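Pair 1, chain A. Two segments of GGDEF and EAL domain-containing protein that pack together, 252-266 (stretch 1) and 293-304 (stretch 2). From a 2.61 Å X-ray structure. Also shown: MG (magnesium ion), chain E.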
# COMPACT_ATOMS: atom_id res chain seq x y z
N VAL A 252 -22.27 -0.32 -9.90
CA VAL A 252 -23.27 -1.34 -9.62
C VAL A 252 -24.18 -0.91 -8.48
O VAL A 252 -25.40 -1.07 -8.55
CB VAL A 252 -22.58 -2.69 -9.32
CG1 VAL A 252 -23.60 -3.71 -8.85
CG2 VAL A 252 -21.84 -3.19 -10.56
N ILE A 253 -23.60 -0.35 -7.41
CA ILE A 253 -24.40 0.09 -6.27
C ILE A 253 -25.36 1.19 -6.69
O ILE A 253 -26.53 1.21 -6.27
CB ILE A 253 -23.49 0.53 -5.11
CG1 ILE A 253 -22.72 -0.66 -4.55
CG2 ILE A 253 -24.30 1.20 -4.01
CD1 ILE A 253 -21.66 -0.28 -3.54
N GLU A 254 -24.89 2.13 -7.51
CA GLU A 254 -25.77 3.18 -8.00
C GLU A 254 -26.93 2.61 -8.81
O GLU A 254 -28.09 2.97 -8.60
CB GLU A 254 -24.98 4.19 -8.84
CG GLU A 254 -24.11 5.13 -8.02
CD GLU A 254 -23.25 6.03 -8.89
OE1 GLU A 254 -23.08 5.72 -10.08
OE2 GLU A 254 -22.73 7.04 -8.37
N ARG A 255 -26.63 1.69 -9.73
CA ARG A 255 -27.67 1.10 -10.57
C ARG A 255 -28.67 0.30 -9.74
O ARG A 255 -29.87 0.32 -10.01
CB ARG A 255 -27.05 0.23 -11.66
CG ARG A 255 -26.18 1.00 -12.64
CD ARG A 255 -27.01 1.73 -13.68
NE ARG A 255 -27.33 0.88 -14.82
CZ ARG A 255 -28.47 0.22 -14.97
NH1 ARG A 255 -29.42 0.32 -14.06
NH2 ARG A 255 -28.66 -0.53 -16.05
N VAL A 256 -28.18 -0.42 -8.73
CA VAL A 256 -29.07 -1.20 -7.88
C VAL A 256 -29.98 -0.29 -7.06
O VAL A 256 -31.18 -0.54 -6.92
CB VAL A 256 -28.25 -2.14 -6.97
CG1 VAL A 256 -29.13 -2.73 -5.88
CG2 VAL A 256 -27.62 -3.25 -7.80
N ILE A 257 -29.42 0.80 -6.52
CA ILE A 257 -30.22 1.71 -5.71
C ILE A 257 -31.28 2.40 -6.56
O ILE A 257 -32.41 2.63 -6.10
CB ILE A 257 -29.31 2.73 -4.99
CG1 ILE A 257 -28.52 2.02 -3.88
CG2 ILE A 257 -30.12 3.88 -4.40
CD1 ILE A 257 -27.56 2.93 -3.15
N GLN A 258 -30.95 2.74 -7.81
CA GLN A 258 -31.94 3.28 -8.73
C GLN A 258 -33.14 2.34 -8.86
O GLN A 258 -34.29 2.78 -8.86
CB GLN A 258 -31.32 3.53 -10.10
CG GLN A 258 -30.23 4.58 -10.14
CD GLN A 258 -29.47 4.57 -11.45
OE1 GLN A 258 -30.00 4.14 -12.48
NE2 GLN A 258 -28.23 5.02 -11.42
N GLN A 259 -32.88 1.03 -8.97
CA GLN A 259 -33.96 0.07 -9.08
C GLN A 259 -34.80 0.02 -7.81
O GLN A 259 -36.03 -0.10 -7.88
CB GLN A 259 -33.40 -1.32 -9.40
CG GLN A 259 -33.01 -1.51 -10.86
CD GLN A 259 -34.21 -1.48 -11.78
OE1 GLN A 259 -35.33 -1.79 -11.38
NE2 GLN A 259 -33.99 -1.10 -13.04
N LEU A 260 -34.16 0.12 -6.65
CA LEU A 260 -34.92 0.14 -5.40
C LEU A 260 -35.70 1.44 -5.25
O LEU A 260 -36.82 1.43 -4.70
CB LEU A 260 -33.98 -0.07 -4.21
CG LEU A 260 -33.34 -1.45 -4.10
CD1 LEU A 260 -32.49 -1.56 -2.84
CD2 LEU A 260 -34.41 -2.53 -4.11
N GLU A 261 -35.14 2.55 -5.72
CA GLU A 261 -35.87 3.82 -5.67
C GLU A 261 -37.12 3.78 -6.54
O GLU A 261 -38.08 4.52 -6.28
CB GLU A 261 -34.96 4.97 -6.11
CG GLU A 261 -33.83 5.28 -5.13
CD GLU A 261 -34.31 5.97 -3.87
OE1 GLU A 261 -35.33 6.69 -3.94
OE2 GLU A 261 -33.67 5.80 -2.81
N LYS A 262 -37.14 2.93 -7.57
CA LYS A 262 -38.32 2.77 -8.40
C LYS A 262 -39.44 2.00 -7.71
O LYS A 262 -40.44 1.70 -8.37
CB LYS A 262 -37.95 2.09 -9.72
CG LYS A 262 -37.00 2.90 -10.59
CD LYS A 262 -37.10 2.53 -12.07
CE LYS A 262 -36.54 1.15 -12.36
NZ LYS A 262 -36.52 0.87 -13.82
N GLY A 263 -39.28 1.67 -6.43
CA GLY A 263 -40.31 0.95 -5.70
C GLY A 263 -40.68 -0.39 -6.27
O GLY A 263 -41.74 -0.93 -5.93
N GLU A 264 -39.83 -0.97 -7.12
CA GLU A 264 -40.18 -2.21 -7.81
C GLU A 264 -39.86 -3.43 -6.95
O GLU A 264 -40.76 -4.21 -6.62
CB GLU A 264 -39.44 -2.29 -9.15
N LEU A 265 -38.60 -3.60 -6.59
CA LEU A 265 -38.15 -4.82 -5.92
C LEU A 265 -38.50 -4.76 -4.44
O LEU A 265 -38.00 -3.90 -3.71
CB LEU A 265 -36.65 -5.02 -6.14
CG LEU A 265 -36.34 -5.32 -7.60
CD1 LEU A 265 -34.86 -5.56 -7.82
CD2 LEU A 265 -37.16 -6.51 -8.08
N THR A 266 -39.36 -5.67 -4.00
CA THR A 266 -39.86 -5.69 -2.63
C THR A 266 -38.89 -6.34 -1.65
O THR A 266 -38.99 -6.08 -0.44
CB THR A 266 -41.20 -6.44 -2.58
OG1 THR A 266 -40.98 -7.82 -2.89
CG2 THR A 266 -42.17 -5.85 -3.59
N LYS A 293 -27.99 9.37 1.40
CA LYS A 293 -28.87 10.00 0.44
C LYS A 293 -30.00 9.08 -0.03
O LYS A 293 -30.87 9.53 -0.78
CB LYS A 293 -28.07 10.50 -0.78
CG LYS A 293 -27.19 11.70 -0.48
CD LYS A 293 -26.50 12.23 -1.73
CE LYS A 293 -25.27 11.42 -2.10
NZ LYS A 293 -24.53 12.02 -3.25
N HIS A 294 -30.00 7.82 0.39
CA HIS A 294 -31.04 6.87 0.03
C HIS A 294 -31.40 6.02 1.25
O HIS A 294 -31.32 4.79 1.24
CB HIS A 294 -30.61 5.99 -1.14
CG HIS A 294 -30.18 6.77 -2.35
ND1 HIS A 294 -28.87 7.13 -2.58
CD2 HIS A 294 -30.90 7.25 -3.40
CE1 HIS A 294 -28.79 7.80 -3.72
NE2 HIS A 294 -30.01 7.89 -4.23
N LEU A 295 -31.81 6.68 2.33
CA LEU A 295 -32.13 5.97 3.57
C LEU A 295 -33.39 5.13 3.43
O LEU A 295 -33.55 4.15 4.16
CB LEU A 295 -32.28 6.97 4.72
CG LEU A 295 -31.04 7.80 5.07
CD1 LEU A 295 -31.39 8.87 6.10
CD2 LEU A 295 -29.93 6.90 5.59
N SER A 296 -34.28 5.50 2.51
CA SER A 296 -35.54 4.77 2.37
C SER A 296 -35.30 3.33 1.92
O SER A 296 -36.01 2.41 2.34
CB SER A 296 -36.45 5.49 1.38
OG SER A 296 -35.77 5.77 0.17
N VAL A 297 -34.29 3.11 1.07
CA VAL A 297 -34.00 1.78 0.54
C VAL A 297 -32.85 1.11 1.28
O VAL A 297 -32.45 0.00 0.90
CB VAL A 297 -33.69 1.84 -0.97
CG1 VAL A 297 -34.83 2.52 -1.71
CG2 VAL A 297 -32.38 2.58 -1.21
N ALA A 298 -32.30 1.75 2.32
CA ALA A 298 -31.10 1.23 2.96
C ALA A 298 -31.35 -0.13 3.61
O ALA A 298 -30.46 -0.99 3.62
CB ALA A 298 -30.59 2.23 4.00
N ASN A 299 -32.55 -0.35 4.14
CA ASN A 299 -32.88 -1.63 4.76
C ASN A 299 -32.98 -2.76 3.75
O ASN A 299 -33.05 -3.93 4.16
CB ASN A 299 -34.18 -1.51 5.56
CG ASN A 299 -35.30 -0.90 4.75
OD1 ASN A 299 -35.50 0.31 4.76
ND2 ASN A 299 -36.05 -1.74 4.05
N LEU A 300 -33.00 -2.46 2.45
CA LEU A 300 -33.13 -3.47 1.41
C LEU A 300 -31.80 -3.78 0.72
O LEU A 300 -31.79 -4.37 -0.37
CB LEU A 300 -34.16 -3.02 0.37
CG LEU A 300 -35.59 -2.79 0.86
CD1 LEU A 300 -36.43 -2.14 -0.23
CD2 LEU A 300 -36.21 -4.11 1.30
N LEU A 301 -30.68 -3.39 1.33
CA LEU A 301 -29.36 -3.58 0.73
C LEU A 301 -28.53 -4.49 1.62
O LEU A 301 -28.27 -4.17 2.78
CB LEU A 301 -28.64 -2.24 0.54
CG LEU A 301 -29.12 -1.34 -0.60
CD1 LEU A 301 -28.40 -0.00 -0.56
CD2 LEU A 301 -28.90 -2.02 -1.94
N HIS A 302 -28.11 -5.63 1.06
CA HIS A 302 -27.17 -6.53 1.70
C HIS A 302 -25.86 -6.48 0.92
O HIS A 302 -25.85 -6.70 -0.29
CB HIS A 302 -27.70 -7.97 1.74
CG HIS A 302 -28.87 -8.16 2.66
ND1 HIS A 302 -29.44 -9.39 2.89
CD2 HIS A 302 -29.56 -7.27 3.42
CE1 HIS A 302 -30.44 -9.25 3.74
NE2 HIS A 302 -30.54 -7.98 4.08
N PHE A 303 -24.77 -6.17 1.61
CA PHE A 303 -23.45 -6.09 0.98
C PHE A 303 -22.72 -7.40 1.20
O PHE A 303 -22.41 -7.77 2.34
CB PHE A 303 -22.66 -4.91 1.53
CG PHE A 303 -23.17 -3.57 1.07
CD1 PHE A 303 -22.81 -3.07 -0.17
CD2 PHE A 303 -24.02 -2.83 1.87
CE1 PHE A 303 -23.29 -1.85 -0.60
CE2 PHE A 303 -24.49 -1.60 1.45
CZ PHE A 303 -24.13 -1.11 0.21
N GLU A 304 -22.44 -8.11 0.11
CA GLU A 304 -21.79 -9.42 0.17
C GLU A 304 -20.28 -9.21 0.12
O GLU A 304 -19.73 -8.79 -0.90
CB GLU A 304 -22.27 -10.31 -0.97
CG GLU A 304 -22.25 -11.79 -0.64
CD GLU A 304 -23.34 -12.57 -1.35
OE1 GLU A 304 -23.06 -13.14 -2.43
OE2 GLU A 304 -24.47 -12.60 -0.84
MG MG E . -21.53 -13.63 -3.87

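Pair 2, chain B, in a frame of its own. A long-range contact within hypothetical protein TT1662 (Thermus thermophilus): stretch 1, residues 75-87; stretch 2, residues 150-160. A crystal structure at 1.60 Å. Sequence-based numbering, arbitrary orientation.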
# COMPACT_ATOMS: atom_id res chain seq x y z
N PRO B 75 -26.42 -27.14 1.67
CA PRO B 75 -26.68 -26.84 0.25
C PRO B 75 -27.14 -25.37 0.12
O PRO B 75 -27.16 -24.82 -0.94
CB PRO B 75 -27.87 -27.76 -0.10
CG PRO B 75 -27.68 -28.85 0.79
CD PRO B 75 -27.26 -28.26 2.12
N ARG B 76 -27.54 -24.78 1.25
CA ARG B 76 -27.98 -23.38 1.22
C ARG B 76 -26.91 -22.45 1.83
O ARG B 76 -27.21 -21.29 2.22
CB ARG B 76 -29.27 -23.21 2.02
CG ARG B 76 -30.47 -24.07 1.52
CD ARG B 76 -30.88 -23.55 0.17
NE ARG B 76 -31.99 -24.33 -0.43
CZ ARG B 76 -33.16 -23.80 -0.76
NH1 ARG B 76 -33.40 -22.52 -0.54
NH2 ARG B 76 -34.13 -24.57 -1.27
N TYR B 77 -25.69 -22.92 1.90
CA TYR B 77 -24.61 -22.09 2.46
C TYR B 77 -24.46 -20.72 1.85
O TYR B 77 -24.55 -19.70 2.56
CB TYR B 77 -23.29 -22.82 2.32
CG TYR B 77 -22.08 -22.02 2.79
CD1 TYR B 77 -21.95 -21.63 4.12
CD2 TYR B 77 -21.02 -21.77 1.91
CE1 TYR B 77 -20.74 -21.02 4.57
CE2 TYR B 77 -19.82 -21.19 2.34
CZ TYR B 77 -19.70 -20.82 3.68
OH TYR B 77 -18.52 -20.25 4.14
N VAL B 78 -24.30 -20.69 0.53
CA VAL B 78 -24.06 -19.44 -0.17
C VAL B 78 -25.26 -18.53 -0.01
O VAL B 78 -25.10 -17.30 0.25
CB VAL B 78 -23.75 -19.69 -1.66
CG1 VAL B 78 -23.75 -18.38 -2.42
CG2 VAL B 78 -22.40 -20.40 -1.81
N GLU B 79 -26.47 -19.11 -0.19
CA GLU B 79 -27.67 -18.32 -0.02
C GLU B 79 -27.69 -17.64 1.36
O GLU B 79 -28.00 -16.45 1.48
CB GLU B 79 -28.88 -19.26 -0.11
CG GLU B 79 -30.19 -18.59 -0.00
CD GLU B 79 -31.33 -19.55 -0.24
OE1 GLU B 79 -31.97 -19.36 -1.24
OE2 GLU B 79 -31.56 -20.45 0.59
N GLU B 80 -27.39 -18.43 2.38
CA GLU B 80 -27.43 -17.90 3.74
C GLU B 80 -26.30 -16.88 4.02
O GLU B 80 -26.50 -15.85 4.74
CB GLU B 80 -27.37 -19.08 4.73
CG GLU B 80 -28.76 -19.77 4.69
CD GLU B 80 -28.88 -21.00 5.59
OE1 GLU B 80 -29.88 -21.75 5.35
OE2 GLU B 80 -28.03 -21.21 6.49
N VAL B 81 -25.15 -17.10 3.40
CA VAL B 81 -24.02 -16.17 3.58
C VAL B 81 -24.42 -14.82 2.98
O VAL B 81 -24.23 -13.77 3.64
CB VAL B 81 -22.76 -16.73 2.87
CG1 VAL B 81 -21.70 -15.60 2.70
CG2 VAL B 81 -22.15 -17.83 3.70
N TYR B 82 -24.99 -14.79 1.78
CA TYR B 82 -25.30 -13.47 1.23
C TYR B 82 -26.56 -12.82 1.79
O TYR B 82 -26.73 -11.58 1.70
CB TYR B 82 -25.28 -13.49 -0.30
CG TYR B 82 -23.86 -13.64 -0.77
CD1 TYR B 82 -23.40 -14.83 -1.32
CD2 TYR B 82 -22.94 -12.62 -0.56
CE1 TYR B 82 -22.07 -15.00 -1.66
CE2 TYR B 82 -21.55 -12.79 -0.86
CZ TYR B 82 -21.13 -13.99 -1.41
OH TYR B 82 -19.77 -14.19 -1.51
N ARG B 83 -27.43 -13.62 2.41
CA ARG B 83 -28.56 -13.00 3.13
C ARG B 83 -27.98 -12.31 4.40
O ARG B 83 -28.39 -11.18 4.76
CB ARG B 83 -29.59 -14.09 3.44
CG ARG B 83 -30.70 -13.62 4.40
CD ARG B 83 -31.32 -12.25 3.99
NE ARG B 83 -31.83 -12.21 2.61
CZ ARG B 83 -32.23 -11.11 1.98
NH1 ARG B 83 -32.69 -11.17 0.73
NH2 ARG B 83 -32.20 -9.90 2.57
N VAL B 84 -27.03 -12.96 5.08
CA VAL B 84 -26.31 -12.26 6.22
C VAL B 84 -25.68 -10.95 5.64
O VAL B 84 -25.85 -9.88 6.26
CB VAL B 84 -25.16 -13.09 6.75
CG1 VAL B 84 -24.24 -12.21 7.73
CG2 VAL B 84 -25.70 -14.31 7.60
N ALA B 85 -25.03 -10.99 4.48
CA ALA B 85 -24.43 -9.76 3.90
C ALA B 85 -25.43 -8.67 3.60
O ALA B 85 -25.18 -7.49 3.91
CB ALA B 85 -23.70 -10.12 2.60
N LEU B 86 -26.57 -9.05 3.04
CA LEU B 86 -27.60 -8.03 2.75
C LEU B 86 -28.16 -7.39 4.05
O LEU B 86 -28.47 -6.18 4.05
CB LEU B 86 -28.72 -8.70 1.91
CG LEU B 86 -28.28 -8.93 0.45
CD1 LEU B 86 -29.30 -9.90 -0.13
CD2 LEU B 86 -28.26 -7.62 -0.34
N GLY B 87 -28.31 -8.19 5.09
CA GLY B 87 -28.82 -7.70 6.37
C GLY B 87 -27.78 -6.79 6.98
O GLY B 87 -28.05 -5.68 7.50
N VAL B 150 -29.71 -21.64 -4.77
CA VAL B 150 -29.98 -20.26 -4.30
C VAL B 150 -31.35 -19.89 -4.84
O VAL B 150 -31.55 -19.87 -6.07
CB VAL B 150 -28.90 -19.32 -4.85
CG1 VAL B 150 -29.17 -17.85 -4.44
CG2 VAL B 150 -27.53 -19.79 -4.30
N GLU B 151 -32.27 -19.60 -3.90
CA GLU B 151 -33.63 -19.23 -4.28
C GLU B 151 -33.99 -17.81 -3.89
O GLU B 151 -34.83 -17.18 -4.57
CB GLU B 151 -34.62 -20.18 -3.65
CG GLU B 151 -34.45 -21.58 -4.22
CD GLU B 151 -35.60 -22.38 -3.88
OE1 GLU B 151 -35.74 -22.85 -2.70
OE2 GLU B 151 -36.42 -22.51 -4.80
N ASP B 152 -33.33 -17.33 -2.84
CA ASP B 152 -33.55 -15.98 -2.27
C ASP B 152 -33.38 -14.95 -3.41
O ASP B 152 -32.26 -14.75 -3.94
CB ASP B 152 -32.50 -15.77 -1.17
CG ASP B 152 -32.68 -14.46 -0.39
OD1 ASP B 152 -33.03 -13.49 -1.04
OD2 ASP B 152 -32.46 -14.51 0.83
N PRO B 153 -34.44 -14.23 -3.77
CA PRO B 153 -34.35 -13.26 -4.87
C PRO B 153 -33.29 -12.17 -4.66
O PRO B 153 -32.68 -11.70 -5.62
CB PRO B 153 -35.78 -12.69 -4.95
CG PRO B 153 -36.58 -13.87 -4.41
CD PRO B 153 -35.83 -14.32 -3.25
N GLY B 154 -33.12 -11.78 -3.40
CA GLY B 154 -32.10 -10.77 -3.13
C GLY B 154 -30.72 -11.27 -3.38
O GLY B 154 -29.87 -10.49 -3.80
N VAL B 155 -30.46 -12.56 -3.09
CA VAL B 155 -29.12 -13.09 -3.33
C VAL B 155 -28.95 -13.32 -4.85
O VAL B 155 -27.85 -13.09 -5.37
CB VAL B 155 -28.92 -14.41 -2.56
CG1 VAL B 155 -27.56 -15.01 -2.93
CG2 VAL B 155 -28.99 -14.13 -1.07
N LEU B 156 -30.02 -13.76 -5.54
CA LEU B 156 -29.86 -13.96 -6.99
C LEU B 156 -29.50 -12.63 -7.65
O LEU B 156 -28.75 -12.58 -8.58
CB LEU B 156 -31.16 -14.58 -7.64
CG LEU B 156 -31.44 -16.01 -7.13
CD1 LEU B 156 -32.85 -16.47 -7.42
CD2 LEU B 156 -30.39 -16.94 -7.74
N ALA B 157 -30.08 -11.53 -7.15
CA ALA B 157 -29.79 -10.22 -7.70
C ALA B 157 -28.35 -9.84 -7.59
O ALA B 157 -27.84 -9.15 -8.47
CB ALA B 157 -30.65 -9.15 -7.03
N LEU B 158 -27.69 -10.25 -6.50
CA LEU B 158 -26.27 -9.96 -6.30
C LEU B 158 -25.42 -10.70 -7.32
O LEU B 158 -24.39 -10.19 -7.70
CB LEU B 158 -25.79 -10.40 -4.88
CG LEU B 158 -26.36 -9.71 -3.70
CD1 LEU B 158 -25.83 -10.19 -2.42
CD2 LEU B 158 -26.04 -8.21 -3.91
N TYR B 159 -25.83 -11.90 -7.75
CA TYR B 159 -25.06 -12.64 -8.75
C TYR B 159 -25.34 -12.09 -10.15
O TYR B 159 -24.47 -12.02 -11.00
CB TYR B 159 -25.38 -14.15 -8.65
CG TYR B 159 -24.56 -14.89 -7.63
CD1 TYR B 159 -24.94 -14.97 -6.27
CD2 TYR B 159 -23.30 -15.43 -7.99
CE1 TYR B 159 -24.12 -15.55 -5.30
CE2 TYR B 159 -22.48 -16.01 -7.02
CZ TYR B 159 -22.87 -16.07 -5.68
OH TYR B 159 -22.06 -16.56 -4.73
N GLN B 160 -26.57 -11.64 -10.37
CA GLN B 160 -26.91 -11.06 -11.64
C GLN B 160 -26.19 -9.74 -11.87
O GLN B 160 -25.79 -9.42 -13.00
CB GLN B 160 -28.41 -10.85 -11.67
CG GLN B 160 -28.94 -10.56 -13.03
CD GLN B 160 -29.66 -9.25 -13.07
OE1 GLN B 160 -29.07 -8.16 -12.85
NE2 GLN B 160 -30.95 -9.31 -13.38

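Pair 1 and pair 2 set a helix against a short, turning segment that presents side chains to it, and 14 central residues of the two superpose with an RMSD of 1.0 Å. In pair 2 the second segment is a helix, 153-160, crossing the first at 91°. Its counterpart in pair 1 turns through H294(A) to L300(A) and then runs into a strand. The rule common to both is a valine set against the helix: V297(A) matches V155(B), and the nearest approach of CA atoms in pair 1 is L260(A) to V297(A), 6.2 Å, while the CA atoms of the matched Y82(B) and V155(B) stand 6.0 Å apart.

The valine is used similarly in the two. CG1 of V297(A) lies 3.7 Å from CB of L260(A), and CG1 of V155(B) lies 3.8 Å from CB of Y82(B), so the beta carbon of the helix residue is the common anchor. V155(B) is a knob in a hole formed by E79(B), Y82(B), R83(B) and L86(B).

Beyond that beta carbon, L260(A) and Y82(B) diverge. L260(A) reaches CD1 to within 3.9 Å of CB of L300(A) and 3.7 Å of CD2 of L301(A), an aliphatic contact with both. Y82(B) keeps its CB 4.0 Å from CD1 of L158(B), the match of L300(A), and uses its ring for an offset edge-to-face pair: the edge of Y159(B) points toward its face, with centroids 5.9 Å apart and planes at 85°.

One turn earlier, V256(A) and V78(B) match closely, both in the t rotamer and both pointing toward the other stretch. CG1 of V256(A) meets CD2 of L301(A) at 4.0 Å; CG1 of V78(B) meets CE1 of Y159(B) at 4.1 Å. The same valine thus meets a leucine in pair 1 and a tyrosine ring in pair 2.

The sharpest exchange is I257(A) for E79(B), together with H294(A) for D152(B). In pair 1 the solution is apolar against aromatic: CG2 of I257(A) sits 3.7 Å from the centroid of the H294(A) ring, over its face, a CH-pi contact. In pair 2 the carboxylate of E79(B) turns to the backbone, OE1 accepting from N of E151(B) at 2.7 Å and from N of D152(B) at 2.9 Å, so one oxygen satisfies two amides ahead of the second helix. D152(B) caps that helix with weak bonds from G154(B) and V155(B).

E261(A) and R83(B) come next, both with CA-to-CB sideways and ends that come nearer. OE2 of E261(A) lies at the edge of the H294(A) ring, 3.2 Å from CD2, with no hydrogen bond between the stretches. R83(B) instead makes a two-pronged salt bridge, NE to OD2 of D152(B) at 3.0 Å and NH1 to OD1 of D152(B) at 2.9 Å. S296(A) matches G154(B), where an ideal CB would fall 2.6 Å from NH1 of R83(B), a clash; glycine makes room for the arginine.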